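Local coordinates for pseudoazurin (Methylobacterium extorquens, PDB 1PMY), which probably carries electrons in the periplasm as a small blue copper protein, binding one copper ion per chain, at residues A[8-12]-A[13-17]; A[79-83]-A[84-88]; A[105-109]-A[110-114]. One frame throughout, in Å; residues are numbered along the deposited sequence.

In the fold
Contacts 1 and 2 lie at the copper end of the cupredoxin fold, and contact 3 lies beside contact 2. Contact 2 holds two of the four copper ligands, His81 and Met86; His40 and Cys78 complete the site. The centre of contact 1 is about 11 Å from that of contact 2; it reaches the site through Met16, whose nearest side-chain atom is about 5 Å from the copper and which packs on Met84 and Met86. Contact 3, centred about 10 Å from contact 2, is more remote, the nearest Thr111 side-chain atom being about 11 Å from the metal. Arg114 ties all three together: its guanidinium binds the carbonyl oxygens of Met15 and Met16 in contact 1, and more weakly that of Gly85.

Contact 1 (A[8-12]-A[13-17]); sequences LNSGP and GGMMV
Met15 folds back over Ser10 across a non-hydrogen-bonded antiparallel pair. Its CB sits 3.6 Å from Asn9 O, and with CG set beside the backbone N (chi1 -38°) and further bends at chi2 and chi3, the chain curls toward residues 9 and 10. SD then comes 3.7 Å from Ser10 OG, and the terminal CE touches both Ser10 CB, at 3.6 Å, and Asn9 O. The hydroxyl of Ser10 thus lies alongside the thioether end. These residues belong to the beta hairpin that joins strands 2-8 and 17-25 of the cupredoxin fold, closed by a type II turn from Gly11 to Gly14. Gly14 N and Gly11 O lie 3.0 Å apart in the turn's hydrogen bond, and Gly11 N returns a bond to Gly14 O. Gly13 adopts a positive phi of 103°, where a CB would collide with Pro12 O. Where the chain turns its corner, Met16 N bonds to Asn9 O at 2.7 Å, while Leu8 and Val17 exchange two backbone bonds. On the Leu8 face, Val17 CG2 packs 3.7 Å from Gly11 CA. Met16 SD passes 4.0 Å from Asn9 CA, and Asn9 OD1 accepts a weak hydrogen bond from copper ligand His40.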
ATOM      1  N   LEU A   8       1.265  11.495   3.719  1.00 12.40           N
ATOM      2  CA  LEU A   8       2.161  12.615   4.097  1.00 12.01           C
ATOM      3  C   LEU A   8       3.186  13.050   3.043  1.00 12.46           C
ATOM      4  O   LEU A   8       3.738  12.288   2.313  1.00 12.30           O
ATOM      5  CB  LEU A   8       2.986  12.186   5.333  1.00 12.38           C
ATOM      6  CG  LEU A   8       2.257  11.794   6.592  1.00 13.02           C
ATOM      7  CD1 LEU A   8       3.106  10.903   7.492  1.00 13.58           C
ATOM      8  CD2 LEU A   8       1.642  12.938   7.301  1.00 13.79           C
ATOM      9  N   ASN A   9       3.352  14.371   3.075  1.00 12.22           N
ATOM     10  CA  ASN A   9       4.429  15.006   2.271  1.00 13.18           C
ATOM     11  C   ASN A   9       5.800  14.616   2.873  1.00 13.18           C
ATOM     12  O   ASN A   9       6.788  14.431   2.092  1.00 12.44           O
ATOM     13  CB  ASN A   9       4.257  16.513   2.245  1.00 13.05           C
ATOM     14  CG  ASN A   9       3.100  17.003   1.460  1.00 12.98           C
ATOM     15  OD1 ASN A   9       2.404  16.225   0.713  1.00 13.27           O
ATOM     16  ND2 ASN A   9       2.880  18.312   1.474  1.00 13.12           N
ATOM     17  N   SER A  10       5.888  14.611   4.179  1.00 14.66           N
ATOM     18  CA  SER A  10       7.137  14.310   4.920  1.00 16.38           C
ATOM     19  C   SER A  10       6.845  13.449   6.120  1.00 16.57           C
ATOM     20  O   SER A  10       5.933  13.739   6.909  1.00 17.55           O
ATOM     21  CB  SER A  10       7.886  15.615   5.205  1.00 17.42           C
ATOM     22  OG  SER A  10       9.249  15.351   5.576  1.00 18.71           O
ATOM     23  N   GLY A  11       7.518  12.320   6.265  1.00 17.02           N
ATOM     24  CA  GLY A  11       7.285  11.379   7.385  1.00 17.48           C
ATOM     25  C   GLY A  11       8.405  10.357   7.463  1.00 17.99           C
ATOM     26  O   GLY A  11       9.483  10.637   6.889  1.00 18.08           O
ATOM     27  N   PRO A  12       8.145   9.289   8.192  1.00 18.40           N
ATOM     28  CA  PRO A  12       9.176   8.209   8.345  1.00 18.54           C
ATOM     29  C   PRO A  12       9.536   7.673   6.929  1.00 19.31           C
ATOM     30  O   PRO A  12       8.658   7.241   6.160  1.00 19.27           O
ATOM     31  CB  PRO A  12       8.433   7.126   9.123  1.00 18.52           C
ATOM     32  CG  PRO A  12       7.392   7.890   9.893  1.00 18.15           C
ATOM     33  CD  PRO A  12       6.931   8.977   8.918  1.00 18.06           C
ATOM     34  N   GLY A  13      10.807   7.807   6.605  1.00 19.82           N
ATOM     35  CA  GLY A  13      11.392   7.395   5.323  1.00 19.86           C
ATOM     36  C   GLY A  13      11.653   8.547   4.396  1.00 20.09           C
ATOM     37  O   GLY A  13      12.311   8.358   3.338  1.00 20.76           O
ATOM     38  N   GLY A  14      11.207   9.767   4.657  1.00 19.69           N
ATOM     39  CA  GLY A  14      11.450  10.920   3.825  1.00 18.74           C
ATOM     40  C   GLY A  14      10.225  11.540   3.173  1.00 17.68           C
ATOM     41  O   GLY A  14       9.125  11.622   3.832  1.00 18.60           O
ATOM     42  N   MET A  15      10.356  12.076   1.984  1.00 17.15           N
ATOM     43  CA  MET A  15       9.317  12.756   1.264  1.00 15.71           C
ATOM     44  C   MET A  15       8.311  11.796   0.603  1.00 14.55           C
ATOM     45  O   MET A  15       8.717  10.769   0.055  1.00 14.15           O
ATOM     46  CB  MET A  15       9.741  13.766   0.225  1.00 17.75           C
ATOM     47  CG  MET A  15      10.930  14.601   0.576  1.00 20.20           C
ATOM     48  SD  MET A  15      10.794  15.299   2.237  1.00 22.45           S
ATOM     49  CE  MET A  15       9.425  16.440   2.075  1.00 21.76           C
ATOM     50  N   MET A  16       7.059  12.155   0.670  1.00 13.59           N
ATOM     51  CA  MET A  16       5.941  11.432   0.012  1.00 13.27           C
ATOM     52  C   MET A  16       5.844   9.995   0.518  1.00 12.67           C
ATOM     53  O   MET A  16       6.277   9.044  -0.211  1.00 11.65           O
ATOM     54  CB  MET A  16       6.022  11.523  -1.475  1.00 13.67           C
ATOM     55  CG  MET A  16       6.392  12.845  -2.060  1.00 14.36           C
ATOM     56  SD  MET A  16       5.053  13.993  -1.527  1.00 15.25           S
ATOM     57  CE  MET A  16       5.623  15.474  -2.304  1.00 15.81           C
ATOM     58  N   VAL A  17       5.322   9.813   1.697  1.00 11.85           N
ATOM     59  CA  VAL A  17       5.173   8.558   2.371  1.00 11.75           C
ATOM     60  C   VAL A  17       3.754   8.295   3.001  1.00 11.18           C
ATOM     61  O   VAL A  17       2.974   9.218   3.227  1.00 10.28           O
ATOM     62  CB  VAL A  17       6.224   8.396   3.506  1.00 12.25           C
ATOM     63  CG1 VAL A  17       7.658   8.663   3.028  1.00 12.10           C
ATOM     64  CG2 VAL A  17       5.913   9.346   4.649  1.00 12.26           C
TER

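Contact 2 (A[79-83]-A[84-88]); sequences APHYM and MGMVA. With CU (copper (II) ion), chain B.
His81 and Met86 run alongside each other, both directed at the copper. The metal bonds are unequal: His81 ND1 is 2.0 Å from the copper, whereas Met86 SD stands 2.7 Å from it. Met86 gets there with CG anti to its backbone N (chi1 -163°) and the rest of its chain extended, and the two side chains touch at their roots, where the CB atoms of His81 and Met86 are 3.7 Å apart. Backbone hydrogen bonds tie the two residues together. His81 O accepts a nearly straight bond from Met86 N at 3.0 Å and a weak one from Met84 N, so a single carbonyl gathers the chain on which the methionine ligand rides. Gly85 N donates to Tyr82 O at 2.8 Å, closing a type I turn. Two sulfurs approach the imidazole obliquely: Met86 SD lies 4.9 Å and Met84 SD 5.1 Å from the centroid of the His81 ring, while Pro80 CB sits over one face. The apolar contact is made at a ring edge, where Val87 CG1 meets Tyr82 CD1 at 4.0 Å. With Cys78 at the start of the same loop and His40 from another, the arrangement is the type 1 copper site of cupredoxins, whose ligand loop runs between strands 72-77 and 87-92.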
ATOM      1  N   ALA A  79      -0.817   7.629  -6.823  1.00  7.95           N
ATOM      2  CA  ALA A  79      -0.600   7.911  -8.258  1.00  8.39           C
ATOM      3  C   ALA A  79       0.276   9.021  -8.629  1.00  8.70           C
ATOM      4  O   ALA A  79       1.330   8.770  -9.314  1.00  8.97           O
ATOM      5  CB  ALA A  79      -1.758   7.596  -9.145  1.00  8.86           C
ATOM      6  N   PRO A  80       0.030  10.261  -8.189  1.00  8.63           N
ATOM      7  CA  PRO A  80       0.864  11.408  -8.538  1.00  9.30           C
ATOM      8  C   PRO A  80       2.292  11.268  -7.957  1.00  9.00           C
ATOM      9  O   PRO A  80       3.181  11.834  -8.659  1.00  9.50           O
ATOM     10  CB  PRO A  80       0.200  12.587  -7.832  1.00  9.10           C
ATOM     11  CG  PRO A  80      -0.828  12.033  -6.934  1.00  8.82           C
ATOM     12  CD  PRO A  80      -1.227  10.608  -7.411  1.00  8.39           C
ATOM     13  N   HIS A  81       2.510  10.506  -6.857  1.00  8.99           N
ATOM     14  CA  HIS A  81       3.884  10.406  -6.334  1.00  8.86           C
ATOM     15  C   HIS A  81       4.526   9.043  -6.432  1.00  8.62           C
ATOM     16  O   HIS A  81       5.395   8.684  -5.601  1.00  9.71           O
ATOM     17  CB  HIS A  81       3.984  10.901  -4.815  1.00  9.36           C
ATOM     18  CG  HIS A  81       3.338  12.227  -4.682  1.00  9.74           C
ATOM     19  ND1 HIS A  81       2.298  12.486  -3.789  1.00 10.94           N
ATOM     20  CD2 HIS A  81       3.627  13.389  -5.333  1.00 10.25           C
ATOM     21  CE1 HIS A  81       1.987  13.804  -3.933  1.00 10.28           C
ATOM     22  NE2 HIS A  81       2.767  14.353  -4.795  1.00 11.16           N
ATOM     23  N   TYR A  82       4.101   8.194  -7.367  1.00  8.86           N
ATOM     24  CA  TYR A  82       4.727   6.837  -7.502  1.00  8.55           C
ATOM     25  C   TYR A  82       6.218   6.903  -7.847  1.00  9.95           C
ATOM     26  O   TYR A  82       7.002   6.225  -7.169  1.00 11.31           O
ATOM     27  CB  TYR A  82       3.840   6.055  -8.493  1.00  7.97           C
ATOM     28  CG  TYR A  82       4.481   4.718  -8.868  1.00  8.51           C
ATOM     29  CD1 TYR A  82       4.726   3.687  -7.982  1.00  8.36           C
ATOM     30  CD2 TYR A  82       5.017   4.615 -10.166  1.00  8.86           C
ATOM     31  CE1 TYR A  82       5.353   2.490  -8.392  1.00  8.87           C
ATOM     32  CE2 TYR A  82       5.719   3.462 -10.570  1.00  8.80           C
ATOM     33  CZ  TYR A  82       5.784   2.375  -9.729  1.00  9.05           C
ATOM     34  OH  TYR A  82       6.570   1.309 -10.129  1.00  7.44           O
ATOM     35  N   MET A  83       6.596   7.796  -8.747  1.00 11.68           N
ATOM     36  CA  MET A  83       7.973   7.988  -9.202  1.00 14.24           C
ATOM     37  C   MET A  83       8.864   8.466  -8.049  1.00 14.72           C
ATOM     38  O   MET A  83      10.068   8.268  -7.978  1.00 15.21           O
ATOM     39  CB  MET A  83       8.056   8.953 -10.400  1.00 16.39           C
ATOM     40  CG  MET A  83       7.690   8.365 -11.703  1.00 19.05           C
ATOM     41  SD  MET A  83       8.701   6.967 -12.160  1.00 22.50           S
ATOM     42  CE  MET A  83      10.394   7.538 -12.295  1.00 22.02           C
ATOM     43  N   MET A  84       8.243   9.116  -7.049  1.00 13.75           N
ATOM     44  CA  MET A  84       8.805   9.578  -5.815  1.00 14.11           C
ATOM     45  C   MET A  84       8.768   8.532  -4.698  1.00 13.47           C
ATOM     46  O   MET A  84       9.173   8.843  -3.603  1.00 13.45           O
ATOM     47  CB  MET A  84       8.094  10.880  -5.341  1.00 16.15           C
ATOM     48  CG  MET A  84       8.654  12.018  -6.219  1.00 18.40           C
ATOM     49  SD  MET A  84       7.808  13.557  -5.627  1.00 21.67           S
ATOM     50  CE  MET A  84       8.947  13.895  -4.197  1.00 20.91           C
ATOM     51  N   GLY A  85       8.395   7.291  -4.976  1.00 11.97           N
ATOM     52  CA  GLY A  85       8.421   6.219  -4.014  1.00 11.61           C
ATOM     53  C   GLY A  85       7.275   6.194  -3.011  1.00 10.59           C
ATOM     54  O   GLY A  85       7.458   5.493  -1.981  1.00 11.04           O
ATOM     55  N   MET A  86       6.147   6.837  -3.322  1.00  9.86           N
ATOM     56  CA  MET A  86       5.045   6.771  -2.273  1.00  9.12           C
ATOM     57  C   MET A  86       4.235   5.499  -2.490  1.00  8.52           C
ATOM     58  O   MET A  86       3.352   5.450  -3.381  1.00  9.92           O
ATOM     59  CB  MET A  86       4.153   8.022  -2.436  1.00  9.30           C
ATOM     60  CG  MET A  86       3.352   8.129  -1.114  1.00  9.60           C
ATOM     61  SD  MET A  86       2.626   9.832  -1.022  1.00  9.33           S
ATOM     62  CE  MET A  86       1.365   9.483   0.245  1.00  8.68           C
ATOM     63  N   VAL A  87       4.553   4.466  -1.763  1.00  8.88           N
ATOM     64  CA  VAL A  87       4.003   3.118  -1.818  1.00  9.95           C
ATOM     65  C   VAL A  87       3.759   2.538  -0.433  1.00  9.85           C
ATOM     66  O   VAL A  87       4.448   2.963   0.516  1.00 10.30           O
ATOM     67  CB  VAL A  87       4.933   2.188  -2.697  1.00  9.75           C
ATOM     68  CG1 VAL A  87       4.890   2.633  -4.151  1.00  9.80           C
ATOM     69  CG2 VAL A  87       6.371   2.213  -2.149  1.00  9.49           C
ATOM     70  N   ALA A  88       2.908   1.590  -0.326  1.00 10.13           N
ATOM     71  CA  ALA A  88       2.619   0.879   0.904  1.00  9.36           C
ATOM     72  C   ALA A  88       2.351  -0.619   0.518  1.00 10.24           C
ATOM     73  O   ALA A  88       1.874  -0.932  -0.582  1.00 10.99           O
ATOM     74  CB  ALA A  88       1.329   1.429   1.518  1.00  8.88           C
TER
HETATM   75 CU    CU B 124       1.184  11.235  -2.756  1.00 12.48          CU

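Contact 3 (A[105-109]-A[110-114]); sequences VQHNK and LTQKR
The His107 imidazole has Gln112 OE1 at its edge, in the ring plane, where ND1 donates a weak hydrogen bond of 3.5 Å. Ring and Gln112 amide planes are 46° apart, and a water reinforces the link, accepting from His107 N and donating to Gln112 OE1. Asp116 holds the amide's other end, NE2. Thr111 CG2 approaches the imidazole obliquely, 4.0 Å from His107 CG. The second flat group is the Asn108 amide, whose side chain runs nearly perpendicular to that of Thr111 and grips it twice. Thr111 N donates to Asn108 OD1 at 2.9 Å from above the carbonyl plane, and Asn108 ND2 donates to Thr111 OG1 at 3.0 Å, 17° out of the amide plane. Thr111 OG1 also bonds weakly to Tyr82 O. CG placed between the backbone N and carbonyl carbon (chi1 54°) swings the amide back over the helix start. With an alanine here, Thr111 N would probably be left without its side-chain acceptor and the helix start without its cap. Gln112 N then bonds to Asn108 O, and Lys113 N to Lys109 O. This is an asparagine N-cap opening helix 109-120, which packs through Thr111 against Val87.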
ATOM      1  N   VAL A 105       7.305  -7.732  -9.235  1.00  9.96           N
ATOM      2  CA  VAL A 105       6.970  -6.507 -10.037  1.00 10.02           C
ATOM      3  C   VAL A 105       8.146  -5.575  -9.865  1.00 10.66           C
ATOM      4  O   VAL A 105       8.763  -5.470  -8.793  1.00 11.29           O
ATOM      5  CB  VAL A 105       5.582  -5.985  -9.653  1.00  9.50           C
ATOM      6  CG1 VAL A 105       5.306  -4.630 -10.344  1.00  9.65           C
ATOM      7  CG2 VAL A 105       4.463  -6.947  -9.966  1.00  9.82           C
ATOM      8  N   GLN A 106       8.585  -4.906 -10.957  1.00 11.59           N
ATOM      9  CA  GLN A 106       9.759  -4.048 -10.902  1.00 11.89           C
ATOM     10  C   GLN A 106       9.289  -2.592 -10.775  1.00 11.47           C
ATOM     11  O   GLN A 106       8.150  -2.297 -11.151  1.00 10.99           O
ATOM     12  CB  GLN A 106      10.770  -4.258 -12.033  1.00 13.77           C
ATOM     13  CG  GLN A 106      11.027  -5.775 -12.257  1.00 15.61           C
ATOM     14  CD  GLN A 106      11.779  -6.114 -13.515  1.00 17.30           C
ATOM     15  OE1 GLN A 106      12.250  -5.367 -14.360  1.00 18.10           O
ATOM     16  NE2 GLN A 106      11.924  -7.452 -13.688  1.00 18.79           N
ATOM     17  N   HIS A 107      10.198  -1.829 -10.279  1.00 11.88           N
ATOM     18  CA  HIS A 107       9.896  -0.358 -10.035  1.00 12.86           C
ATOM     19  C   HIS A 107      11.204   0.412 -10.244  1.00 13.66           C
ATOM     20  O   HIS A 107      12.269  -0.195 -10.323  1.00 14.14           O
ATOM     21  CB  HIS A 107       9.513  -0.213  -8.504  1.00 12.01           C
ATOM     22  CG  HIS A 107       8.336  -1.053  -8.093  1.00 11.05           C
ATOM     23  ND1 HIS A 107       8.367  -2.287  -7.464  1.00 10.67           N
ATOM     24  CD2 HIS A 107       7.033  -0.780  -8.363  1.00 10.72           C
ATOM     25  CE1 HIS A 107       7.074  -2.720  -7.350  1.00 10.16           C
ATOM     26  NE2 HIS A 107       6.284  -1.803  -7.903  1.00 11.26           N
ATOM     27  N   ASN A 108      11.073   1.778 -10.209  1.00 16.12           N
ATOM     28  CA  ASN A 108      12.309   2.613 -10.265  1.00 17.80           C
ATOM     29  C   ASN A 108      13.096   2.319  -8.967  1.00 18.05           C
ATOM     30  O   ASN A 108      12.504   1.841  -7.968  1.00 17.84           O
ATOM     31  CB  ASN A 108      11.969   4.140 -10.335  1.00 19.45           C
ATOM     32  CG  ASN A 108      11.039   4.478  -9.142  1.00 20.61           C
ATOM     33  OD1 ASN A 108      11.594   4.841  -8.081  1.00 21.15           O
ATOM     34  ND2 ASN A 108       9.741   4.287  -9.296  1.00 21.70           N
ATOM     35  N   LYS A 109      14.356   2.651  -9.022  1.00 18.29           N
ATOM     36  CA  LYS A 109      15.333   2.464  -7.982  1.00 18.63           C
ATOM     37  C   LYS A 109      14.867   2.894  -6.594  1.00 17.95           C
ATOM     38  O   LYS A 109      14.939   2.122  -5.612  1.00 17.27           O
ATOM     39  CB  LYS A 109      16.686   3.089  -8.328  1.00 19.91           C
ATOM     40  CG  LYS A 109      17.766   2.597  -7.355  1.00 21.63           C
ATOM     41  CD  LYS A 109      19.083   3.301  -7.517  1.00 23.13           C
ATOM     42  CE  LYS A 109      20.323   2.437  -7.384  1.00 23.89           C
ATOM     43  NZ  LYS A 109      20.169   1.303  -6.427  1.00 25.13           N
ATOM     44  N   LEU A 110      14.388   4.106  -6.522  1.00 17.28           N
ATOM     45  CA  LEU A 110      13.887   4.775  -5.317  1.00 16.75           C
ATOM     46  C   LEU A 110      12.728   4.077  -4.700  1.00 15.96           C
ATOM     47  O   LEU A 110      12.764   3.810  -3.452  1.00 16.73           O
ATOM     48  CB  LEU A 110      13.892   6.234  -5.643  1.00 17.48           C
ATOM     49  CG  LEU A 110      12.950   7.283  -5.321  1.00 18.14           C
ATOM     50  CD1 LEU A 110      12.194   7.208  -4.007  1.00 18.21           C
ATOM     51  CD2 LEU A 110      13.744   8.626  -5.412  1.00 18.11           C
ATOM     52  N   THR A 111      11.747   3.644  -5.479  1.00 14.33           N
ATOM     53  CA  THR A 111      10.571   2.912  -4.985  1.00 13.13           C
ATOM     54  C   THR A 111      11.019   1.514  -4.543  1.00 12.39           C
ATOM     55  O   THR A 111      10.530   1.013  -3.521  1.00 11.06           O
ATOM     56  CB  THR A 111       9.414   2.783  -6.039  1.00 13.63           C
ATOM     57  OG1 THR A 111       9.053   4.230  -6.328  1.00 14.37           O
ATOM     58  CG2 THR A 111       8.174   2.067  -5.611  1.00 13.52           C
ATOM     59  N   GLN A 112      11.890   0.886  -5.306  1.00 12.38           N
ATOM     60  CA  GLN A 112      12.377  -0.471  -5.020  1.00 12.87           C
ATOM     61  C   GLN A 112      13.042  -0.490  -3.610  1.00 13.63           C
ATOM     62  O   GLN A 112      12.850  -1.436  -2.822  1.00 13.91           O
ATOM     63  CB  GLN A 112      13.382  -1.031  -6.044  1.00 13.35           C
ATOM     64  CG  GLN A 112      13.629  -2.543  -5.918  1.00 13.16           C
ATOM     65  CD  GLN A 112      12.387  -3.403  -5.979  1.00 13.17           C
ATOM     66  OE1 GLN A 112      11.613  -3.446  -6.951  1.00 12.77           O
ATOM     67  NE2 GLN A 112      11.959  -4.064  -4.911  1.00 13.97           N
ATOM     68  N   LYS A 113      13.800   0.567  -3.390  1.00 13.39           N
ATOM     69  CA  LYS A 113      14.578   0.636  -2.143  1.00 13.88           C
ATOM     70  C   LYS A 113      13.668   0.772  -0.961  1.00 13.59           C
ATOM     71  O   LYS A 113      14.114   0.424   0.191  1.00 14.34           O
ATOM     72  CB  LYS A 113      15.678   1.682  -2.193  1.00 15.31           C
ATOM     73  CG  LYS A 113      16.763   1.473  -3.234  1.00 17.09           C
ATOM     74  CD  LYS A 113      17.043   0.032  -3.542  1.00 18.78           C
ATOM     75  CE  LYS A 113      17.844  -0.674  -2.473  1.00 20.11           C
ATOM     76  NZ  LYS A 113      19.030  -1.367  -3.183  1.00 21.29           N
ATOM     77  N   ARG A 114      12.529   1.355  -1.210  1.00 11.63           N
ATOM     78  CA  ARG A 114      11.530   1.503  -0.125  1.00 11.85           C
ATOM     79  C   ARG A 114      10.833   0.207   0.146  1.00 12.12           C
ATOM     80  O   ARG A 114      10.482  -0.084   1.306  1.00 12.86           O
ATOM     81  CB  ARG A 114      10.545   2.621  -0.488  1.00 11.82           C
ATOM     82  CG  ARG A 114      11.214   3.956  -0.061  1.00 12.43           C
ATOM     83  CD  ARG A 114      10.157   5.009  -0.087  1.00 11.44           C
ATOM     84  NE  ARG A 114      10.813   6.311   0.178  1.00 12.24           N
ATOM     85  CZ  ARG A 114      10.090   7.431   0.147  1.00 12.35           C
ATOM     86  NH1 ARG A 114       8.780   7.450  -0.167  1.00 11.02           N
ATOM     87  NH2 ARG A 114      10.715   8.529   0.562  1.00 12.54           N
TER
HETATM   88  O   HOH W   1      12.747  -3.189  -9.526  1.00 24.30           O